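PDB 7C1I: histidine kinase from Pseudomonas aeruginosa, which probably relays phosphoryl groups through a histidine in a two-component regulatory system, acting as a histidine-containing phosphotransfer (HPt) protein. Local coordinates for residues A3-D8 and F101-I106; R38-A43 and Q50-T55; L25-V30 and Q110-Y115. All coordinates share one frame; numbering follows the deposited sequence. Where two conformers were deposited one is given.

From the N terminus, the loop 3-8 leads into the short helix 8-18 and then into the four helices of the HPt bundle. Interaction 1 closes the longest span, fastening that loop to the last helix, 90-112, at residues 101-106. Interaction 3 starts later, at 25-30, and ends later, at 110-115, so the two loops cross; their neighbouring residues touch along helix 90-112, where Val-104 packs on Phe-29. Interaction 2 is local, pairing 38-43 with 50-55 across the hairpin formed by helices 22-45 and 49-65. It falls within both larger loops and lies across the chain's centre from them, its own centre about 22 Å from that of interaction 1 and about 25 Å from that of interaction 3.

Interaction 1: A3-D8 and F101-I106; sequences APHLDD and FAIVRI
Segments 3-8 and 101-106 come nearest at His-5 and Val-104, whose CA atoms are 6.8 Å apart. Here the N-terminal loop of this HPt four-helix bundle is laid over the last helix, 90-112, just before helix 8-18 begins. The main contact is a CH-pi interaction: Ile-103 CD1 sits over one face of the His-5 imidazole, 3.8 Å from the ring centroid and 24° off its normal. Ile-103 CG2 reaches the root of the same ring, 3.7 Å from His-5 CG, so the two branches of isoleucine spread along the ring, the side chains crossing at about a right angle. Pro-4 CD lies toward the rim of the opposite face, and a cis peptide bond precedes that proline. A histidine suits the place because it offers a flat face to the helix and a polar rim: its ND1 is hydrogen-bonded to Glu-100, one turn before Val-104, which helps fix the ring's rotation. Leu-6 carries the apolar contact onward into the buried side, where Leu-107 and Phe-108 also receive it. Asp-7 then N-caps helix 8-18. Branched Val-104 presents its CG2 to Leu-6 CD2 at 4.2 Å.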
loop_
_atom_site.group_PDB
_atom_site.type_symbol
_atom_site.label_atom_id
_atom_site.label_comp_id
_atom_site.label_asym_id
_atom_site.label_seq_id
_atom_site.Cartn_x
_atom_site.Cartn_y
_atom_site.Cartn_z
ATOM N N ALA A 3 17.965 -11.127 -10.539
ATOM C CA ALA A 3 17.029 -11.303 -11.676
ATOM C C ALA A 3 15.696 -11.735 -11.073
ATOM O O ALA A 3 15.774 -12.281 -9.975
ATOM C CB ALA A 3 17.577 -12.289 -12.677
ATOM N N PRO A 4 14.511 -11.416 -11.641
ATOM C CA PRO A 4 14.337 -10.664 -12.885
ATOM C C PRO A 4 14.352 -9.135 -12.737
ATOM O O PRO A 4 14.224 -8.413 -13.710
ATOM C CB PRO A 4 12.924 -11.066 -13.328
ATOM C CG PRO A 4 12.167 -11.185 -12.029
ATOM C CD PRO A 4 13.196 -11.849 -11.137
ATOM N N HIS A 5 14.596 -8.610 -11.533
ATOM C CA HIS A 5 14.474 -7.174 -11.163
ATOM C C HIS A 5 15.636 -6.378 -11.768
ATOM O O HIS A 5 15.492 -5.197 -12.139
ATOM C CB HIS A 5 14.477 -7.034 -9.635
ATOM C CG HIS A 5 13.381 -7.834 -9.015
ATOM N ND1 HIS A 5 12.038 -7.564 -9.174
ATOM C CD2 HIS A 5 13.465 -8.977 -8.301
ATOM C CE1 HIS A 5 11.314 -8.551 -8.684
ATOM N NE2 HIS A 5 12.178 -9.403 -8.112
ATOM N N LEU A 6 16.829 -6.982 -11.772
ATOM C CA LEU A 6 18.032 -6.289 -12.308
ATOM C C LEU A 6 18.642 -7.185 -13.390
ATOM O O LEU A 6 18.683 -8.420 -13.211
ATOM C CB LEU A 6 19.018 -6.087 -11.153
ATOM C CG LEU A 6 18.625 -5.039 -10.113
ATOM C CD1 LEU A 6 19.678 -4.994 -9.016
ATOM C CD2 LEU A 6 18.513 -3.702 -10.828
ATOM N N ASP A 7 19.012 -6.595 -14.531
ATOM C CA ASP A 7 19.686 -7.360 -15.615
ATOM C C ASP A 7 21.183 -7.214 -15.320
ATOM O O ASP A 7 21.746 -6.106 -15.410
ATOM C CB ASP A 7 19.375 -6.851 -17.024
ATOM C CG ASP A 7 20.002 -7.716 -18.105
ATOM O OD1 ASP A 7 21.108 -8.243 -17.868
ATOM O OD2 ASP A 7 19.474 -7.699 -19.233
ATOM N N ASP A 8 21.774 -8.216 -14.662
ATOM C CA ASP A 8 23.086 -8.088 -13.970
ATOM C C ASP A 8 24.211 -7.721 -14.944
ATOM O O ASP A 8 25.246 -7.161 -14.529
ATOM C CB ASP A 8 23.650 -9.369 -13.350
ATOM C CG ASP A 8 25.075 -9.128 -12.885
ATOM O OD1 ASP A 8 25.321 -8.147 -12.155
ATOM O OD2 ASP A 8 25.952 -9.861 -13.386
ATOM N N PHE A 101 10.559 -0.534 -7.448
ATOM C CA PHE A 101 11.630 0.406 -7.028
ATOM C C PHE A 101 12.131 -0.008 -5.641
ATOM O O PHE A 101 13.339 -0.012 -5.343
ATOM C CB PHE A 101 11.252 1.889 -7.068
ATOM C CG PHE A 101 12.388 2.720 -6.529
ATOM C CD1 PHE A 101 13.594 2.847 -7.199
ATOM C CD2 PHE A 101 12.287 3.337 -5.294
ATOM C CE1 PHE A 101 14.612 3.578 -6.606
ATOM C CE2 PHE A 101 13.281 4.108 -4.712
ATOM C CZ PHE A 101 14.454 4.251 -5.418
ATOM N N ALA A 102 11.251 -0.418 -4.722
ATOM C CA ALA A 102 11.711 -0.743 -3.351
ATOM C C ALA A 102 12.699 -1.909 -3.445
ATOM O O ALA A 102 13.640 -1.952 -2.627
ATOM C CB ALA A 102 10.539 -1.119 -2.478
ATOM N N ILE A 103 12.479 -2.832 -4.384
ATOM C CA ILE A 103 13.407 -3.991 -4.547
ATOM C C ILE A 103 14.743 -3.450 -5.063
ATOM O O ILE A 103 15.806 -3.855 -4.556
ATOM C CB ILE A 103 12.830 -5.091 -5.457
ATOM C CG1 ILE A 103 11.511 -5.633 -4.900
ATOM C CG2 ILE A 103 13.893 -6.139 -5.753
ATOM C CD1 ILE A 103 10.834 -6.603 -5.838
ATOM N N VAL A 104 14.674 -2.719 -6.180
ATOM C CA VAL A 104 15.957 -2.194 -6.741
ATOM C C VAL A 104 16.677 -1.398 -5.648
ATOM O O VAL A 104 17.911 -1.511 -5.493
ATOM C CB VAL A 104 15.631 -1.279 -7.938
ATOM C CG1 VAL A 104 16.937 -0.629 -8.374
ATOM C CG2 VAL A 104 15.033 -2.204 -8.986
ATOM N N ARG A 105 16.002 -0.565 -4.849
ATOM C CA ARG A 105 16.576 0.299 -3.784
ATOM C C ARG A 105 17.351 -0.627 -2.839
ATOM O O ARG A 105 18.504 -0.271 -2.523
ATOM C CB ARG A 105 15.475 1.131 -3.119
ATOM C CG ARG A 105 16.132 2.143 -2.192
ATOM C CD ARG A 105 15.038 2.928 -1.492
ATOM N NE ARG A 105 15.513 4.066 -0.721
ATOM C CZ ARG A 105 16.237 4.087 0.392
ATOM N NH1 ARG A 105 16.583 2.939 0.946
ATOM N NH2 ARG A 105 16.644 5.236 0.901
ATOM N N ILE A 106 16.699 -1.636 -2.254
ATOM C CA ILE A 106 17.422 -2.364 -1.169
ATOM C C ILE A 106 18.609 -3.088 -1.814
ATOM O O ILE A 106 19.652 -3.205 -1.139
ATOM C CB ILE A 106 16.458 -3.278 -0.385
ATOM C CG1 ILE A 106 17.239 -3.971 0.736
ATOM C CG2 ILE A 106 15.912 -4.426 -1.215
ATOM C CD1 ILE A 106 17.834 -3.089 1.804
#

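Interaction 2: R38-A43 and Q50-T55; sequences RSLHAA and QALRHT
Thr-55 has its methyl CG2 opposite the backbone N and its hydroxyl on the N side (chi1 -62°), while Leu-40 swings its CG to the side of its own N (chi1 -70°); these turns bring the threonine methyl against the leucine branch. The contact belongs to a helical hairpin of the HPt four-helix bundle: helices 22-45 and 49-65 run antiparallel, the two segments at 162°, with axes 8.8 Å apart. Helix 49-65 is the one that, in this family, probably carries the phosphorylated histidine. The Leu-40 and Thr-55 side chains lie alongside each other, pointing opposite ways, with Thr-55 CG2 3.7 Å from Leu-40 CD2. Further toward the hairpin bend, the methyls of two alanines meet, Ala-43 CB 3.7 Å from Ala-51 CB. Side chains this small suit the place, since here the backbones are nearest, with Ala-43 CA 5.8 Å from Leu-52 CA. Leu-52, set to one side of the interface, bends its end back in: its CD2 lies 4.0 Å from Leu-40 CD2 and also leans on the Ala-43 methyl. Both leucines also touch Ile-94 of helix 90-112, and helix 69-83 adds Leu-78 on Leu-40 and Ala-82 on Leu-52. Threonine suits its position because one branch is apolar and the other polar. While the methyl packs on Leu-40, the hydroxyl turns to a water that bridges the helices: the water is 2.8 Å from Thr-55 OG1 and donates to Ser-39 O at 3.1 Å.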
loop_
_atom_site.group_PDB
_atom_site.type_symbol
_atom_site.label_atom_id
_atom_site.label_comp_id
_atom_site.label_asym_id
_atom_site.label_seq_id
_atom_site.Cartn_x
_atom_site.Cartn_y
_atom_site.Cartn_z
ATOM N N ARG A 38 8.003 11.046 -6.560
ATOM C CA ARG A 38 7.273 12.194 -5.957
ATOM C C ARG A 38 6.602 12.994 -7.079
ATOM O O ARG A 38 5.410 13.329 -6.934
ATOM C CB ARG A 38 8.285 13.026 -5.163
ATOM C CG ARG A 38 8.650 12.361 -3.844
ATOM C CD ARG A 38 9.416 13.336 -2.970
ATOM N NE ARG A 38 10.660 13.815 -3.556
ATOM C CZ ARG A 38 11.863 13.271 -3.405
ATOM N NH1 ARG A 38 11.967 12.171 -2.680
ATOM N NH2 ARG A 38 12.905 13.842 -3.981
ATOM N N SER A 39 7.285 13.138 -8.220
ATOM C CA SER A 39 6.752 13.919 -9.368
ATOM C C SER A 39 5.502 13.255 -9.957
ATOM O O SER A 39 4.528 13.894 -10.404
ATOM C CB SER A 39 7.779 14.174 -10.440
ATOM O OG SER A 39 8.747 15.118 -10.006
ATOM N N LEU A 40 5.558 11.926 -10.083
ATOM C CA LEU A 40 4.429 11.080 -10.553
ATOM C C LEU A 40 3.226 11.251 -9.619
ATOM O O LEU A 40 2.088 11.409 -10.107
ATOM C CB LEU A 40 4.848 9.621 -10.750
ATOM C CG LEU A 40 5.788 9.409 -11.936
ATOM C CD1 LEU A 40 6.287 7.973 -11.939
ATOM C CD2 LEU A 40 5.134 9.793 -13.256
ATOM N N HIS A 41 3.481 11.115 -8.315
ATOM C CA HIS A 41 2.323 11.272 -7.393
ATOM C C HIS A 41 1.756 12.684 -7.583
ATOM O O HIS A 41 0.521 12.820 -7.486
ATOM C CB HIS A 41 2.735 11.010 -5.936
ATOM C CG HIS A 41 2.936 9.566 -5.626
ATOM N ND1 HIS A 41 1.897 8.665 -5.524
ATOM C CD2 HIS A 41 4.075 8.866 -5.440
ATOM C CE1 HIS A 41 2.431 7.482 -5.293
ATOM N NE2 HIS A 41 3.768 7.552 -5.213
ATOM N N ALA A 42 2.542 13.762 -7.674
ATOM C CA ALA A 42 2.038 15.153 -7.745
ATOM C C ALA A 42 1.269 15.253 -9.068
ATOM O O ALA A 42 0.161 15.827 -9.080
ATOM C CB ALA A 42 3.206 16.109 -7.738
ATOM N N ALA A 43 1.735 14.637 -10.158
ATOM C CA ALA A 43 1.071 14.743 -11.479
ATOM C C ALA A 43 -0.273 14.016 -11.353
ATOM O O ALA A 43 -1.294 14.393 -11.964
ATOM C CB ALA A 43 1.928 14.216 -12.601
ATOM N N GLN A 50 0.089 14.996 -19.224
ATOM C CA GLN A 50 1.357 15.234 -19.967
ATOM C C GLN A 50 2.553 15.183 -19.009
ATOM O O GLN A 50 3.695 14.819 -19.356
ATOM C CB GLN A 50 1.232 16.533 -20.765
ATOM C CG GLN A 50 0.176 16.491 -21.861
ATOM C CD GLN A 50 0.460 15.445 -22.911
ATOM O OE1 GLN A 50 -0.479 14.740 -23.278
ATOM N NE2 GLN A 50 1.701 15.172 -23.276
ATOM N N ALA A 51 2.350 15.524 -17.732
ATOM C CA ALA A 51 3.425 15.438 -16.716
ATOM C C ALA A 51 3.652 13.943 -16.465
ATOM O O ALA A 51 4.804 13.492 -16.294
ATOM C CB ALA A 51 3.150 16.242 -15.469
ATOM N N LEU A 52 2.566 13.180 -16.305
ATOM C CA LEU A 52 2.682 11.712 -16.095
ATOM C C LEU A 52 3.516 11.127 -17.240
ATOM O O LEU A 52 4.475 10.362 -17.017
ATOM C CB LEU A 52 1.341 10.979 -15.987
ATOM C CG LEU A 52 0.609 11.284 -14.681
ATOM C CD1 LEU A 52 -0.828 10.808 -14.820
ATOM C CD2 LEU A 52 1.264 10.565 -13.510
ATOM N N ARG A 53 3.204 11.501 -18.483
ATOM C CA ARG A 53 3.836 10.892 -19.683
ATOM C C ARG A 53 5.327 11.252 -19.725
ATOM O O ARG A 53 6.144 10.324 -19.883
ATOM C CB ARG A 53 3.188 11.519 -20.921
ATOM C CG ARG A 53 3.768 11.044 -22.246
ATOM C CD ARG A 53 3.834 11.959 -23.457
ATOM N NE ARG A 53 4.157 13.363 -23.245
ATOM C CZ ARG A 53 5.341 13.937 -23.065
ATOM N NH1 ARG A 53 6.478 13.267 -23.141
ATOM N NH2 ARG A 53 5.428 15.217 -22.746
ATOM N N HIS A 54 5.666 12.508 -19.425
ATOM C CA HIS A 54 7.052 13.034 -19.555
ATOM C C HIS A 54 7.916 12.473 -18.420
ATOM O O HIS A 54 8.973 11.883 -18.726
ATOM C CB HIS A 54 7.076 14.568 -19.519
ATOM C CG HIS A 54 8.463 15.118 -19.566
ATOM N ND1 HIS A 54 9.102 15.384 -20.760
ATOM C CD2 HIS A 54 9.313 15.508 -18.593
ATOM C CE1 HIS A 54 10.303 15.872 -20.525
ATOM N NE2 HIS A 54 10.459 15.955 -19.195
ATOM N N THR A 55 7.357 12.416 -17.206
ATOM C CA THR A 55 8.163 11.908 -16.064
ATOM C C THR A 55 8.328 10.399 -16.267
ATOM O O THR A 55 9.384 9.802 -15.959
ATOM C CB THR A 55 7.488 12.221 -14.722
ATOM O OG1 THR A 55 7.413 13.644 -14.638
ATOM C CG2 THR A 55 8.278 11.652 -13.563
HETATM O O HOH W 1 5.222 14.785 -13.278
#

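Interaction 3: L25-V30 and Q110-Y115; sequences LLDTFV and QERQRY
Glu-111, whose CG packs against Leu-26 CD1 at 3.8 Å, bends its carboxylate away from that leucine so that OE2 is gripped from its own side of the contact. Arg-114 NH2 donates to Glu-111 OE2 at 3.0 Å in a salt bridge, on the syn side though tilted well out of the carboxylate plane, and Tyr-115 OH stands 2.7 Å from the same Glu-111 OE2. The tyrosine hydroxyl also meets Gln-15 of helix 8-18, and its one proton may serve either partner. A type I turn from Arg-112 to Tyr-115 brings Arg-114 and Tyr-115 back to Glu-111. Across the contact, Arg-112 NE donates to Asp-27 OD2 at 3.0 Å and 162° in a nearly straight salt bridge. The bond lies near the guanidinium plane but comes down on the oxygen from above the carboxylate, the two planes being 32° apart. Arg-112 reaches there because its CG stands opposite the backbone N and the chain kinks at the next bond (chi2 65°), which lays the methylenes beside the acid: Asp-27 OD1 is 3.5 Å from Arg-112 CG. NH1 makes a weak bond to Tyr-115 O, and NH2 bonds to Arg-116 O, so one arginine ties the aspartate to the C-terminal tail. A leucine suits its place at Leu-26, against Phe-108 and Met-66, while Asp-27, partly exposed, can carry a charge. The contact joins the first turns of helix 22-45 to the end of helix 90-112 in the HPt bundle, and Tyr-115 touches Tyr-22 and Pro-23 of helix 22-45.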
loop_
_atom_site.group_PDB
_atom_site.type_symbol
_atom_site.label_atom_id
_atom_site.label_comp_id
_atom_site.label_asym_id
_atom_site.label_seq_id
_atom_site.Cartn_x
_atom_site.Cartn_y
_atom_site.Cartn_z
ATOM N N LEU A 25 26.704 6.154 -8.798
ATOM C CA LEU A 25 25.571 5.916 -9.732
ATOM C C LEU A 25 24.490 5.131 -8.978
ATOM O O LEU A 25 23.301 5.453 -9.179
ATOM C CB LEU A 25 25.984 5.121 -10.974
ATOM C CG LEU A 25 26.954 5.900 -11.863
ATOM C CD1 LEU A 25 27.264 5.007 -13.055
ATOM C CD2 LEU A 25 26.302 7.183 -12.352
ATOM N N LEU A 26 24.875 4.129 -8.182
ATOM C CA LEU A 26 23.822 3.463 -7.367
ATOM C C LEU A 26 23.083 4.514 -6.530
ATOM O O LEU A 26 21.838 4.475 -6.429
ATOM C CB LEU A 26 24.494 2.435 -6.451
ATOM C CG LEU A 26 25.136 1.287 -7.228
ATOM C CD1 LEU A 26 25.878 0.369 -6.267
ATOM C CD2 LEU A 26 24.306 0.394 -8.135
ATOM N N ASP A 27 23.784 5.376 -5.788
ATOM C CA ASP A 27 23.254 6.400 -4.848
ATOM C C ASP A 27 22.362 7.330 -5.680
ATOM O O ASP A 27 21.304 7.738 -5.165
ATOM C CB ASP A 27 24.349 7.170 -4.106
ATOM C CG ASP A 27 25.002 6.296 -3.050
ATOM O OD1 ASP A 27 24.358 5.322 -2.614
ATOM O OD2 ASP A 27 26.103 6.728 -2.658
ATOM N N THR A 28 22.915 7.728 -6.830
ATOM C CA THR A 28 22.246 8.802 -7.613
ATOM C C THR A 28 20.893 8.258 -8.086
ATOM O O THR A 28 19.979 9.101 -7.968
ATOM C CB THR A 28 23.052 9.299 -8.819
ATOM O OG1 THR A 28 24.232 9.841 -8.224
ATOM C CG2 THR A 28 22.353 10.385 -9.607
ATOM N N PHE A 29 20.926 7.002 -8.545
ATOM C CA PHE A 29 19.733 6.339 -9.134
ATOM C C PHE A 29 18.640 6.338 -8.060
ATOM O O PHE A 29 17.456 6.622 -8.321
ATOM C CB PHE A 29 19.978 4.912 -9.626
ATOM C CG PHE A 29 18.683 4.285 -10.081
ATOM C CD1 PHE A 29 18.098 4.732 -11.255
ATOM C CD2 PHE A 29 18.068 3.299 -9.330
ATOM C CE1 PHE A 29 17.004 4.081 -11.801
ATOM C CE2 PHE A 29 16.852 2.796 -9.765
ATOM C CZ PHE A 29 16.367 3.161 -11.000
ATOM N N VAL A 30 19.024 6.055 -6.813
ATOM C CA VAL A 30 18.023 6.027 -5.705
ATOM C C VAL A 30 17.404 7.427 -5.609
ATOM O O VAL A 30 16.173 7.616 -5.526
ATOM C CB VAL A 30 18.591 5.488 -4.378
ATOM C CG1 VAL A 30 17.679 5.716 -3.182
ATOM C CG2 VAL A 30 18.948 4.027 -4.600
ATOM N N GLN A 110 22.380 -2.476 -0.523
ATOM C CA GLN A 110 23.229 -3.625 -0.111
ATOM C C GLN A 110 24.591 -3.521 -0.807
ATOM O O GLN A 110 25.650 -3.675 -0.166
ATOM C CB GLN A 110 22.479 -4.928 -0.395
ATOM C CG GLN A 110 23.212 -6.186 0.045
ATOM C CD GLN A 110 22.351 -7.385 -0.270
ATOM O OE1 GLN A 110 21.803 -7.516 -1.362
ATOM N NE2 GLN A 110 22.389 -8.371 0.612
ATOM N N GLU A 111 24.538 -3.394 -2.137
ATOM C CA GLU A 111 25.769 -3.419 -2.972
ATOM C C GLU A 111 26.579 -2.196 -2.526
ATOM O O GLU A 111 27.822 -2.266 -2.436
ATOM C CB GLU A 111 25.392 -3.284 -4.448
ATOM C CG GLU A 111 26.639 -3.281 -5.311
ATOM C CD GLU A 111 27.523 -4.512 -5.198
ATOM O OE1 GLU A 111 27.018 -5.590 -4.826
ATOM O OE2 GLU A 111 28.686 -4.395 -5.635
ATOM N N ARG A 112 26.013 -1.005 -2.311
ATOM C CA ARG A 112 26.755 0.250 -2.013
ATOM C C ARG A 112 27.632 0.031 -0.776
ATOM O O ARG A 112 28.652 0.735 -0.636
ATOM C CB ARG A 112 25.798 1.429 -1.807
ATOM C CG ARG A 112 26.387 2.766 -1.381
ATOM C CD ARG A 112 27.268 3.224 -2.528
ATOM N NE ARG A 112 27.922 4.458 -2.113
ATOM C CZ ARG A 112 29.047 4.556 -1.413
ATOM N NH1 ARG A 112 29.625 3.450 -0.978
ATOM N NH2 ARG A 112 29.574 5.728 -1.110
ATOM N N GLN A 113 27.231 -0.833 0.161
ATOM C CA GLN A 113 27.955 -0.974 1.453
ATOM C C GLN A 113 29.302 -1.650 1.179
ATOM O O GLN A 113 30.158 -1.668 2.085
ATOM C CB GLN A 113 27.051 -1.806 2.366
ATOM C CG GLN A 113 25.960 -0.949 2.988
ATOM C CD GLN A 113 24.969 -1.829 3.710
ATOM O OE1 GLN A 113 25.334 -2.670 4.528
ATOM N NE2 GLN A 113 23.685 -1.770 3.395
ATOM N N ARG A 114 29.572 -2.150 -0.029
ATOM C CA ARG A 114 30.813 -2.855 -0.450
ATOM C C ARG A 114 31.855 -1.794 -0.820
ATOM O O ARG A 114 32.988 -2.277 -1.029
ATOM C CB ARG A 114 30.593 -3.915 -1.533
ATOM C CG ARG A 114 29.598 -4.963 -1.056
ATOM C CD ARG A 114 29.263 -5.960 -2.148
ATOM N NE ARG A 114 30.421 -6.822 -2.332
ATOM C CZ ARG A 114 31.254 -6.714 -3.361
ATOM N NH1 ARG A 114 32.281 -7.546 -3.393
ATOM N NH2 ARG A 114 30.968 -5.894 -4.356
ATOM N N TYR A 115 31.542 -0.494 -0.807
ATOM C CA TYR A 115 32.459 0.570 -1.293
ATOM C C TYR A 115 32.586 1.590 -0.157
ATOM O O TYR A 115 31.672 1.843 0.649
ATOM C CB TYR A 115 31.880 1.249 -2.538
ATOM C CG TYR A 115 31.696 0.223 -3.628
ATOM C CD1 TYR A 115 30.456 -0.395 -3.638
ATOM C CD2 TYR A 115 32.584 -0.124 -4.632
ATOM C CE1 TYR A 115 30.176 -1.400 -4.549
ATOM C CE2 TYR A 115 32.274 -1.087 -5.578
ATOM C CZ TYR A 115 31.025 -1.681 -5.604
ATOM O OH TYR A 115 30.733 -2.760 -6.386
#